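Local coordinates for protein metal-dependent phosphohydrolase, HDOD domain-containing (Geobacter sulfurreducens, PDB 3HC1) that is of unknown function but binds two iron ions in an all-helical HD-type domain, consistent with metal-dependent phosphohydrolase activity, at residues Tyr225-Ala229 / Val269-Ser273; Arg63-Leu67 / Ala97-Cys101; Leu132-Thr137 / Ile284-Leu288; Phe139-Val145 / Ala229-Val234. One frame throughout, in Å; residues are numbered along the deposited sequence. Where two conformers were deposited one is given.

Interaction 1 of 4, residues Tyr225-Ala229 / Val269-Ser273; sequences YKQAA and VIRRS
Arg272 reaches back from the last turn of helix 266-273 to take hold of two successive carbonyls in the loop that leads into helix 229-243. Its NE donates to Lys226 O at 2.8 Å, and the bond is nearly straight, with an N-H...O angle of 174°. The carbonyl oxygen sits in the guanidinium plane, at its edge, and the nitrogen in turn lies in the carbonyl plane on a lone pair. The second bond, from Arg272 NH2 to Tyr225 O, is weak: the atoms are 2.9 Å apart but the hydrogen is badly aimed.

Ser273 adds a hydroxyl at the same place. With OG swung beside its own backbone N (chi1 -52°), it lies 3.0 Å from Lys226 O and 2.7 Å from Val269 O, one turn back in its helix, so the hydroxyl has two acceptors within reach for one proton. Ala228 N also comes within 3.1 Å of Ser273 OG.

The apolar contacts fill in around these polar contacts. Val269 CG1 covers one face of the Arg272 guanidinium, towards its rim, and also meets Ala228 CB at 3.9 Å. The Lys226 and Arg272 chains lie side by side but head opposite ways, their CG atoms 3.8 Å apart, while the Lys226 amine remains well away from the guanidinium. Further in, Ala229 CB packs on Ser273 CB.

Helix 266-273 is thus joined, through the carbonyls that Arg272 binds, to the start of the helix that carries the iron ligand Asp238: an inverse gamma turn centred on Gln227, followed by the helix N-cap at Ala228.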
loop_
_atom_site.group_PDB
_atom_site.type_symbol
_atom_site.label_atom_id
_atom_site.label_comp_id
_atom_site.label_asym_id
_atom_site.label_seq_id
_atom_site.Cartn_x
_atom_site.Cartn_y
_atom_site.Cartn_z
ATOM N N TYR A 225 6.347 -17.487 8.486
ATOM C CA TYR A 225 6.871 -17.165 9.788
ATOM C C TYR A 225 5.831 -16.463 10.689
ATOM O O TYR A 225 4.845 -15.863 10.235
ATOM C CB TYR A 225 8.125 -16.294 9.635
ATOM C CG TYR A 225 7.951 -15.131 8.662
ATOM C CD1 TYR A 225 7.334 -13.930 9.062
ATOM C CD2 TYR A 225 8.449 -15.197 7.351
ATOM C CE1 TYR A 225 7.192 -12.833 8.178
ATOM C CE2 TYR A 225 8.322 -14.061 6.461
ATOM C CZ TYR A 225 7.695 -12.912 6.884
ATOM O OH TYR A 225 7.564 -11.814 6.038
ATOM N N LYS A 226 6.142 -16.470 11.969
ATOM C CA LYS A 226 5.191 -16.120 13.010
ATOM C C LYS A 226 5.086 -14.619 13.165
ATOM O O LYS A 226 4.027 -14.089 13.394
ATOM C CB LYS A 226 5.666 -16.763 14.339
ATOM C CG LYS A 226 4.747 -16.562 15.530
ATOM C CD LYS A 226 5.435 -17.019 16.823
ATOM C CE LYS A 226 4.433 -17.199 17.940
ATOM N NZ LYS A 226 5.098 -16.985 19.257
ATOM N N GLN A 227 6.199 -13.916 13.076
ATOM C CA GLN A 227 6.145 -12.482 13.245
ATOM C C GLN A 227 5.774 -11.856 11.911
ATOM O O GLN A 227 6.633 -11.401 11.157
ATOM C CB GLN A 227 7.464 -11.972 13.779
ATOM C CG GLN A 227 7.760 -12.510 15.193
ATOM C CD GLN A 227 7.648 -11.446 16.247
ATOM O OE1 GLN A 227 6.663 -10.700 16.288
ATOM N NE2 GLN A 227 8.669 -11.344 17.098
ATOM N N ALA A 228 4.464 -11.805 11.677
ATOM C CA ALA A 228 3.908 -11.380 10.394
ATOM C C ALA A 228 2.859 -10.276 10.559
ATOM O O ALA A 228 1.911 -10.213 9.770
ATOM C CB ALA A 228 3.336 -12.620 9.662
ATOM N N ALA A 229 3.085 -9.351 11.516
ATOM C CA ALA A 229 2.157 -8.225 11.849
ATOM C C ALA A 229 1.940 -7.328 10.673
ATOM O O ALA A 229 0.801 -7.069 10.333
ATOM C CB ALA A 229 2.620 -7.398 13.018
ATOM N N VAL A 269 -3.057 -13.315 13.825
ATOM C CA VAL A 269 -1.654 -13.223 13.413
ATOM C C VAL A 269 -0.972 -12.050 14.121
ATOM O O VAL A 269 0.184 -12.174 14.639
ATOM C CB VAL A 269 -1.541 -13.184 11.862
ATOM C CG1 VAL A 269 -0.113 -12.845 11.398
ATOM C CG2 VAL A 269 -1.969 -14.570 11.325
ATOM N N ILE A 270 -1.718 -10.955 14.241
ATOM C CA ILE A 270 -1.244 -9.753 14.943
ATOM C C ILE A 270 -1.021 -10.107 16.418
ATOM O O ILE A 270 0.052 -9.807 16.929
ATOM C CB ILE A 270 -2.210 -8.561 14.791
ATOM C CG1 ILE A 270 -2.246 -8.119 13.343
ATOM C CG2 ILE A 270 -1.789 -7.373 15.689
ATOM C CD1 ILE A 270 -3.370 -7.174 12.974
ATOM N N ARG A 271 -1.988 -10.776 17.082
ATOM C CA ARG A 271 -1.801 -11.206 18.478
ATOM C C ARG A 271 -0.624 -12.160 18.707
ATOM O O ARG A 271 0.029 -12.065 19.725
ATOM C CB ARG A 271 -3.033 -11.912 19.062
ATOM C CG ARG A 271 -4.172 -11.015 19.311
ATOM C CD ARG A 271 -5.189 -11.571 20.309
ATOM N NE ARG A 271 -6.129 -10.483 20.535
ATOM C CZ ARG A 271 -7.201 -10.219 19.794
ATOM N NH1 ARG A 271 -7.564 -11.024 18.804
ATOM N NH2 ARG A 271 -7.947 -9.155 20.088
ATOM N N ARG A 272 -0.422 -13.127 17.827
ATOM C CA ARG A 272 0.728 -14.017 17.945
ATOM C C ARG A 272 2.046 -13.221 17.729
ATOM O O ARG A 272 3.066 -13.570 18.326
ATOM C CB ARG A 272 0.618 -15.208 16.987
ATOM C CG ARG A 272 1.329 -15.001 15.663
ATOM C CD ARG A 272 1.041 -16.071 14.619
ATOM N NE ARG A 272 1.736 -15.772 13.340
ATOM C CZ ARG A 272 1.407 -16.311 12.157
ATOM N NH1 ARG A 272 0.375 -17.143 12.057
ATOM N NH2 ARG A 272 2.104 -16.006 11.039
ATOM N N SER A 273 2.025 -12.167 16.900
ATOM C CA SER A 273 3.227 -11.369 16.601
ATOM C C SER A 273 3.563 -10.350 17.718
ATOM O O SER A 273 4.721 -10.001 17.929
ATOM C CB SER A 273 3.087 -10.617 15.253
ATOM O OG SER A 273 2.708 -11.464 14.163
#

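Interaction 2 of 4, residues Arg63-Leu67 / Ala97-Cys101; sequences RVVHL and AIFTC
Helices 58-69 and 82-108 pass at 9.1 Å between the axes of the two short segments, their directions 120° apart, with Arg63 opposite Cys101 and Val64 opposite Ala97. Cys101 sits in the middle: its CB touches Arg63 CB at 3.7 Å and Val64 CG2 at 4.0 Å. Because SG is turned beside the backbone N of Cys101 (chi1 -66°), the sulfur lies against the backbone of Arg63 and also meets Leu67 CD2.

The same methyl fits between Ala97 and Thr100; the Leu67 side chain crosses that of Thr100 at about a right angle, its CD2 3.7 Å from Thr100 CG2. Val64 CG2 reaches on to Ile98 CG1 at 4.0 Å. Thr100 OG1 is hydrogen-bonded to Tyr146 OH.

Arg63 stretches along the edge of this apolar patch, and its NH1 donates to Cys101 O at 2.7 Å. The oxygen lies in the guanidinium plane and NH1 nearly on the line of the C=O bond, though the N-H...O angle is bent, at 147°. NH2 of the same group forms a salt bridge with Asp105, one turn further along helix 82-108. The chemistry implies a greasy helix crossing pinned at its rim by one arginine, whose charge Asp105 probably balances.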
loop_
_atom_site.group_PDB
_atom_site.type_symbol
_atom_site.label_atom_id
_atom_site.label_comp_id
_atom_site.label_asym_id
_atom_site.label_seq_id
_atom_site.Cartn_x
_atom_site.Cartn_y
_atom_site.Cartn_z
ATOM N N ARG A 63 4.225 19.504 -3.130
ATOM C CA ARG A 63 3.376 18.351 -2.875
ATOM C C ARG A 63 3.366 18.045 -1.389
ATOM O O ARG A 63 2.293 17.850 -0.814
ATOM C CB ARG A 63 3.834 17.113 -3.651
ATOM C CG ARG A 63 3.431 17.063 -5.127
ATOM C CD ARG A 63 3.958 15.784 -5.714
ATOM N NE ARG A 63 4.120 15.812 -7.155
ATOM C CZ ARG A 63 4.684 14.817 -7.850
ATOM N NH1 ARG A 63 5.146 13.730 -7.239
ATOM N NH2 ARG A 63 4.801 14.910 -9.162
ATOM N N VAL A 64 4.556 18.037 -0.770
ATOM C CA VAL A 64 4.673 17.709 0.653
ATOM C C VAL A 64 3.937 18.728 1.537
ATOM O O VAL A 64 3.167 18.349 2.433
ATOM C CB VAL A 64 6.138 17.570 1.093
ATOM C CG1 VAL A 64 6.250 17.500 2.623
ATOM C CG2 VAL A 64 6.768 16.358 0.431
ATOM N N VAL A 65 4.126 20.010 1.252
ATOM C CA VAL A 65 3.386 21.065 1.982
ATOM C C VAL A 65 1.850 20.860 1.872
ATOM O O VAL A 65 1.129 20.991 2.870
ATOM C CB VAL A 65 3.826 22.472 1.522
ATOM C CG1 VAL A 65 3.085 23.559 2.283
ATOM C CG2 VAL A 65 5.315 22.603 1.723
ATOM N N HIS A 66 1.374 20.463 0.686
ATOM C CA HIS A 66 -0.055 20.176 0.484
ATOM C C HIS A 66 -0.566 19.004 1.353
ATOM O O HIS A 66 -1.582 19.110 2.026
ATOM C CB HIS A 66 -0.343 19.937 -1.007
ATOM C CG HIS A 66 -1.760 19.570 -1.304
ATOM N ND1 HIS A 66 -2.750 20.514 -1.485
ATOM C CD2 HIS A 66 -2.357 18.363 -1.450
ATOM C CE1 HIS A 66 -3.897 19.902 -1.729
ATOM N NE2 HIS A 66 -3.688 18.597 -1.701
ATOM N N LEU A 67 0.141 17.888 1.339
ATOM C CA LEU A 67 -0.271 16.730 2.155
ATOM C C LEU A 67 -0.154 17.084 3.640
ATOM O O LEU A 67 -1.023 16.736 4.408
ATOM C CB LEU A 67 0.577 15.522 1.820
ATOM C CG LEU A 67 0.224 14.185 2.461
ATOM C CD1 LEU A 67 -1.304 13.864 2.270
ATOM C CD2 LEU A 67 1.128 13.119 1.849
ATOM N N ALA A 97 5.103 11.498 4.518
ATOM C CA ALA A 97 4.574 12.453 3.534
ATOM C C ALA A 97 5.474 12.502 2.280
ATOM O O ALA A 97 4.982 12.547 1.138
ATOM C CB ALA A 97 4.427 13.843 4.154
ATOM N N ILE A 98 6.786 12.529 2.496
ATOM C CA ILE A 98 7.760 12.541 1.375
ATOM C C ILE A 98 7.637 11.249 0.522
ATOM O O ILE A 98 7.561 11.293 -0.725
ATOM C CB ILE A 98 9.227 12.744 1.875
ATOM C CG1 ILE A 98 9.400 14.161 2.468
ATOM C CG2 ILE A 98 10.196 12.581 0.724
ATOM C CD1 ILE A 98 10.773 14.444 3.043
ATOM N N PHE A 99 7.609 10.120 1.217
ATOM C CA PHE A 99 7.442 8.849 0.560
ATOM C C PHE A 99 6.208 8.860 -0.360
ATOM O O PHE A 99 6.289 8.473 -1.517
ATOM C CB PHE A 99 7.316 7.734 1.597
ATOM C CG PHE A 99 7.169 6.385 0.995
ATOM C CD1 PHE A 99 8.291 5.654 0.645
ATOM C CD2 PHE A 99 5.917 5.848 0.774
ATOM C CE1 PHE A 99 8.157 4.402 0.078
ATOM C CE2 PHE A 99 5.786 4.583 0.198
ATOM C CZ PHE A 99 6.911 3.880 -0.138
ATOM N N THR A 100 5.099 9.352 0.176
ATOM C CA THR A 100 3.810 9.421 -0.528
ATOM C C THR A 100 3.877 10.336 -1.741
ATOM O O THR A 100 3.378 10.004 -2.817
ATOM C CB THR A 100 2.704 9.877 0.476
ATOM O OG1 THR A 100 2.651 8.909 1.539
ATOM C CG2 THR A 100 1.338 10.002 -0.178
ATOM N N CYS A 101 4.497 11.505 -1.558
ATOM C CA CYS A 101 4.541 12.500 -2.616
ATOM C C CYS A 101 5.490 12.147 -3.699
ATOM O O CYS A 101 5.302 12.611 -4.795
ATOM C CB CYS A 101 4.874 13.886 -2.069
ATOM S SG CYS A 101 3.543 14.450 -1.008
#

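Interaction 3 of 4, residues Leu132-Thr137 / Ile284-Leu288; sequences LIAERT and IVAEL
The guanidinium of Arg136 and the carboxylate of Glu287 meet edge to edge, their planes only 18° apart. The arginine presents its NE side: NE donates to Glu287 OE1 at 2.9 Å and NH2 to Glu287 OE2 at 2.8 Å. Each oxygen uses its syn lone pair, and both lie close to the guanidinium plane. Two fairly straight bonds make this a side-on bidentate salt bridge, which fixes the rotation of both flat groups. The two chains come to it at about a right angle. Arg136 bends at its second torsion (chi2 -64°), folding the guanidinium over towards helix 281-302, whereas Glu287 is extended and sends its carboxylate straight out to meet it.

This pair bridges the rim of an oblique, roughly antiparallel helix crossing: the axes of the two short segments lie 11.4 Å apart and run at 141° to each other. Here the C-terminal helix 281-302 packs against the end of helix 116-136, the helix whose His122 binds iron in the HD-type domain.

Beneath the salt bridge the contact is apolar. Ile284 CD1 rests on Arg136 CB at 3.9 Å and on Thr137 CG2 at 4.0 Å, while CG2 of the same isoleucine faces Ile133 CG1. One turn along, in the conformer given, Leu132 CD1 lies 3.8 Å from Leu288 CD2, the two leucines alongside and pointing opposite ways. Thr137 turns its hydroxyl back onto its own helix, where OG1 donates to Ile133 O at 2.8 Å; that carbonyl also accepts from Thr137 N, the two donors arriving from opposite faces of its plane.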
loop_
_atom_site.group_PDB
_atom_site.type_symbol
_atom_site.label_atom_id
_atom_site.label_comp_id
_atom_site.label_asym_id
_atom_site.label_seq_id
_atom_site.Cartn_x
_atom_site.Cartn_y
_atom_site.Cartn_z
ATOM N N LEU A 132 -3.676 2.840 10.493
ATOM C CA LEU A 132 -4.629 3.003 11.610
ATOM C C LEU A 132 -4.625 1.755 12.494
ATOM O O LEU A 132 -4.578 1.866 13.747
ATOM C CB LEU A 132 -6.049 3.296 11.124
ATOM C CG LEU A 132 -6.329 4.663 10.498
ATOM C CD1 LEU A 132 -7.645 4.625 9.722
ATOM C CD2 LEU A 132 -6.312 5.788 11.555
ATOM N N ILE A 133 -4.653 0.573 11.848
ATOM C CA ILE A 133 -4.587 -0.673 12.567
ATOM C C ILE A 133 -3.283 -0.825 13.387
ATOM O O ILE A 133 -3.319 -1.292 14.565
ATOM C CB ILE A 133 -4.875 -1.876 11.658
ATOM C CG1 ILE A 133 -6.319 -1.769 11.120
ATOM C CG2 ILE A 133 -4.664 -3.201 12.443
ATOM C CD1 ILE A 133 -6.582 -2.501 9.849
ATOM N N ALA A 134 -2.149 -0.444 12.785
ATOM C CA ALA A 134 -0.868 -0.471 13.442
ATOM C C ALA A 134 -0.958 0.320 14.750
ATOM O O ALA A 134 -0.567 -0.142 15.807
ATOM C CB ALA A 134 0.136 0.171 12.591
ATOM N N GLU A 135 -1.483 1.518 14.636
ATOM C CA GLU A 135 -1.671 2.399 15.782
ATOM C C GLU A 135 -2.586 1.800 16.850
ATOM O O GLU A 135 -2.221 1.772 18.032
ATOM C CB GLU A 135 -2.148 3.785 15.303
ATOM C CG GLU A 135 -1.067 4.484 14.444
ATOM C CD GLU A 135 -1.551 5.737 13.711
ATOM O OE1 GLU A 135 -2.761 5.897 13.464
ATOM O OE2 GLU A 135 -0.684 6.566 13.385
ATOM N N ARG A 136 -3.739 1.264 16.448
ATOM C CA ARG A 136 -4.691 0.723 17.421
ATOM C C ARG A 136 -4.245 -0.556 18.105
ATOM O O ARG A 136 -4.759 -0.903 19.178
ATOM C CB ARG A 136 -6.077 0.461 16.792
ATOM C CG ARG A 136 -6.768 1.676 16.257
ATOM C CD ARG A 136 -7.117 2.710 17.306
ATOM N NE ARG A 136 -7.665 3.872 16.620
ATOM C CZ ARG A 136 -6.962 4.871 16.092
ATOM N NH1 ARG A 136 -5.639 4.935 16.217
ATOM N NH2 ARG A 136 -7.597 5.833 15.434
ATOM N N THR A 137 -3.291 -1.261 17.519
ATOM C CA THR A 137 -2.840 -2.523 18.082
ATOM C C THR A 137 -1.487 -2.345 18.767
ATOM O O THR A 137 -0.891 -3.315 19.225
ATOM C CB THR A 137 -2.786 -3.609 16.985
ATOM O OG1 THR A 137 -1.855 -3.226 15.948
ATOM C CG2 THR A 137 -4.197 -3.878 16.395
ATOM N N ILE A 284 -12.325 -1.782 16.595
ATOM C CA ILE A 284 -11.533 -1.299 15.457
ATOM C C ILE A 284 -12.340 -1.365 14.152
ATOM O O ILE A 284 -12.357 -0.406 13.410
ATOM C CB ILE A 284 -10.189 -2.051 15.251
ATOM C CG1 ILE A 284 -9.296 -1.967 16.508
ATOM C CG2 ILE A 284 -9.418 -1.494 13.989
ATOM C CD1 ILE A 284 -8.104 -2.897 16.472
ATOM N N VAL A 285 -12.986 -2.493 13.866
ATOM C CA VAL A 285 -13.815 -2.587 12.677
ATOM C C VAL A 285 -14.915 -1.517 12.730
ATOM O O VAL A 285 -15.158 -0.820 11.748
ATOM C CB VAL A 285 -14.440 -3.973 12.494
ATOM C CG1 VAL A 285 -15.487 -3.927 11.312
ATOM C CG2 VAL A 285 -13.372 -4.974 12.199
ATOM N N ALA A 286 -15.548 -1.367 13.903
ATOM C CA ALA A 286 -16.581 -0.357 14.069
ATOM C C ALA A 286 -16.096 1.037 13.778
ATOM O O ALA A 286 -16.807 1.818 13.059
ATOM C CB ALA A 286 -17.230 -0.432 15.434
ATOM N N GLU A 287 -14.904 1.356 14.287
ATOM C CA GLU A 287 -14.274 2.665 14.032
ATOM C C GLU A 287 -14.009 2.916 12.550
ATOM O O GLU A 287 -14.268 4.018 12.020
ATOM C CB GLU A 287 -12.962 2.807 14.817
ATOM C CG GLU A 287 -12.318 4.159 14.619
ATOM C CD GLU A 287 -10.938 4.275 15.225
ATOM O OE1 GLU A 287 -10.486 3.362 15.959
ATOM O OE2 GLU A 287 -10.321 5.324 14.994
ATOM N N LEU A 288 -13.422 1.920 11.890
ATOM C CA LEU A 288 -13.173 2.023 10.437
ATOM C C LEU A 288 -14.471 2.318 9.680
ATOM O O LEU A 288 -14.557 3.259 8.873
ATOM C CB LEU A 288 -12.501 0.743 9.923
ATOM C CG LEU A 288 -11.028 0.589 10.407
ATOM C CD1 LEU A 288 -10.528 -0.778 9.995
ATOM C CD2 LEU A 288 -10.092 1.723 9.934
#

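Interaction 4 of 4, residues Phe139-Val145 / Ala229-Val234; sequences FLNPVNV and AIVAMV
A Met-aromatic contact marks the packing of the 139-145 segment on the first turns of helix 229-243, whose Val234 end approaches the di-iron site of the HD-type domain. The selenium of Met233, a selenomethionine in this crystal, lies 4.9 Å from the centroid of the Phe139 ring and 28° off its normal, so the approach is oblique. The Met233 chain is extended beyond CG, which carries CE on to Phe139 CB at 4.0 Å.

Phe139 has its ring swung anti to the backbone N (chi1 -174°), directed at helix 229-243. There CE1 touches Ala229 CB at 3.8 Å and CZ meets Ile230 CG1 at 3.7 Å, the isoleucine crossing the phenylalanine at about a right angle.

Val145 fits between Ile230 and Met233. Its CG1 presses on Met233 CB at 3.7 Å, and its CG2 lies 3.9 Å from both Met233 SE and Ile230 CG1. Ile230 CD1 extends further, to Asn144 CB, while the amide of Asn144 is held by Asn41. No hydrogen bond joins the two segments, so the fit of apolar surfaces carries the contact.

Val234, beside Val145, also packs on the iron ligand His152. Around the contact, helix 229-243 is flanked by helix 208-216 through Ile230, by helix 266-273 through Ala232 and by helix 116-136 through Met233.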
loop_
_atom_site.group_PDB
_atom_site.type_symbol
_atom_site.label_atom_id
_atom_site.label_comp_id
_atom_site.label_asym_id
_atom_site.label_seq_id
_atom_site.Cartn_x
_atom_site.Cartn_y
_atom_site.Cartn_z
ATOM N N PHE A 139 1.459 -1.324 17.423
ATOM C CA PHE A 139 2.634 -1.708 16.649
ATOM C C PHE A 139 3.616 -0.520 16.671
ATOM O O PHE A 139 3.234 0.621 16.437
ATOM C CB PHE A 139 2.244 -2.114 15.217
ATOM C CG PHE A 139 3.368 -2.649 14.428
ATOM C CD1 PHE A 139 3.784 -3.956 14.595
ATOM C CD2 PHE A 139 4.061 -1.850 13.540
ATOM C CE1 PHE A 139 4.857 -4.457 13.861
ATOM C CE2 PHE A 139 5.143 -2.343 12.818
ATOM C CZ PHE A 139 5.533 -3.652 12.977
ATOM N N LEU A 140 4.866 -0.779 17.034
ATOM C CA LEU A 140 5.841 0.297 17.329
ATOM C C LEU A 140 6.316 1.242 16.183
ATOM O O LEU A 140 6.671 2.417 16.414
ATOM C CB LEU A 140 7.070 -0.310 18.065
ATOM C CG LEU A 140 6.810 -0.600 19.556
ATOM C CD1 LEU A 140 8.109 -1.012 20.333
ATOM C CD2 LEU A 140 6.158 0.602 20.252
ATOM N N ASN A 141 6.353 0.760 14.964
ATOM C CA ASN A 141 6.792 1.612 13.867
ATOM C C ASN A 141 5.726 1.595 12.791
ATOM O O ASN A 141 5.873 0.877 11.801
ATOM C CB ASN A 141 8.136 1.108 13.337
ATOM C CG ASN A 141 9.289 1.408 14.278
ATOM O OD1 ASN A 141 9.845 0.506 14.899
ATOM N ND2 ASN A 141 9.652 2.685 14.393
ATOM N N PRO A 142 4.628 2.356 12.993
ATOM C CA PRO A 142 3.496 2.278 12.052
ATOM C C PRO A 142 3.784 2.812 10.645
ATOM O O PRO A 142 3.086 2.422 9.694
ATOM C CB PRO A 142 2.399 3.107 12.716
ATOM C CG PRO A 142 3.092 3.897 13.844
ATOM C CD PRO A 142 4.335 3.190 14.186
ATOM N N VAL A 143 4.770 3.698 10.480
ATOM C CA VAL A 143 5.120 4.137 9.134
ATOM C C VAL A 143 5.557 2.949 8.238
ATOM O O VAL A 143 5.299 2.960 7.048
ATOM C CB VAL A 143 6.102 5.364 9.123
ATOM C CG1 VAL A 143 6.433 5.781 7.676
ATOM C CG2 VAL A 143 5.447 6.568 9.843
ATOM N N ASN A 144 6.195 1.924 8.816
ATOM C CA ASN A 144 6.609 0.713 8.078
ATOM C C ASN A 144 5.391 -0.041 7.515
ATOM O O ASN A 144 5.441 -0.568 6.401
ATOM C CB ASN A 144 7.358 -0.274 8.965
ATOM C CG ASN A 144 8.668 0.258 9.469
ATOM O OD1 ASN A 144 8.808 1.433 9.751
ATOM N ND2 ASN A 144 9.614 -0.618 9.619
ATOM N N VAL A 145 4.301 0.005 8.259
ATOM C CA VAL A 145 3.054 -0.614 7.807
ATOM C C VAL A 145 2.441 0.243 6.715
ATOM O O VAL A 145 1.865 -0.266 5.758
ATOM C CB VAL A 145 2.039 -0.785 8.959
ATOM C CG1 VAL A 145 0.816 -1.548 8.511
ATOM C CG2 VAL A 145 2.669 -1.502 10.141
ATOM N N ALA A 229 3.085 -9.351 11.516
ATOM C CA ALA A 229 2.157 -8.225 11.849
ATOM C C ALA A 229 1.940 -7.328 10.673
ATOM O O ALA A 229 0.801 -7.069 10.333
ATOM C CB ALA A 229 2.620 -7.398 13.018
ATOM N N ILE A 230 2.997 -6.893 9.987
ATOM C CA ILE A 230 2.814 -5.954 8.889
ATOM C C ILE A 230 1.964 -6.554 7.777
ATOM O O ILE A 230 1.040 -5.916 7.318
ATOM C CB ILE A 230 4.170 -5.402 8.335
ATOM C CG1 ILE A 230 4.909 -4.585 9.436
ATOM C CG2 ILE A 230 3.902 -4.521 7.129
ATOM C CD1 ILE A 230 6.363 -4.232 9.134
ATOM N N VAL A 231 2.288 -7.771 7.352
ATOM C CA VAL A 231 1.582 -8.428 6.284
ATOM C C VAL A 231 0.114 -8.602 6.697
ATOM O O VAL A 231 -0.796 -8.318 5.915
ATOM C CB VAL A 231 2.114 -9.844 5.941
ATOM C CG1 VAL A 231 1.393 -10.315 4.640
ATOM C CG2 VAL A 231 3.633 -9.870 5.774
ATOM N N ALA A 232 -0.098 -9.061 7.937
ATOM C CA ALA A 232 -1.430 -9.267 8.456
ATOM C C ALA A 232 -2.241 -7.959 8.403
ATOM O O ALA A 232 -3.407 -7.977 7.975
ATOM C CB ALA A 232 -1.354 -9.851 9.873
HETATM N N MSE A 233 -1.594 -6.832 8.768
HETATM C CA MSE A 233 -2.222 -5.511 8.750
HETATM C C MSE A 233 -2.643 -5.071 7.361
HETATM O O MSE A 233 -3.768 -4.553 7.144
HETATM C CB MSE A 233 -1.306 -4.444 9.467
HETATM C CG MSE A 233 -1.415 -4.668 11.009
HETATM SE SE MSE A 233 -0.001 -3.714 11.856
HETATM C CE MSE A 233 -0.085 -4.845 13.442
ATOM N N VAL A 234 -1.744 -5.274 6.418
ATOM C CA VAL A 234 -1.992 -4.850 5.019
ATOM C C VAL A 234 -2.986 -5.806 4.378
ATOM O O VAL A 234 -3.861 -5.352 3.605
ATOM C CB VAL A 234 -0.668 -4.767 4.228
ATOM C CG1 VAL A 234 -0.890 -4.634 2.633
ATOM C CG2 VAL A 234 0.259 -3.644 4.811
#

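Interactions 1, 3 and 4 form one cluster, while interaction 2 stands apart, its centre 31 Å from that of interaction 1 and on the other side of the chain's centre. Interaction 2 also closes first along the chain. The segments of interactions 1 and 4 then alternate and share Ala229, and both lie inside the loop closed by interaction 3. Helix 229-243 is the hub: Ala232 meets Val269 and Ile270 of interaction 1, and Met233 packs against Ala134 of interaction 3. Ile270 in turn touches Ile133 and Thr137. The C-terminal helices are thereby tied to helices bearing iron ligands, while interaction 2 joins helices away from the metal site.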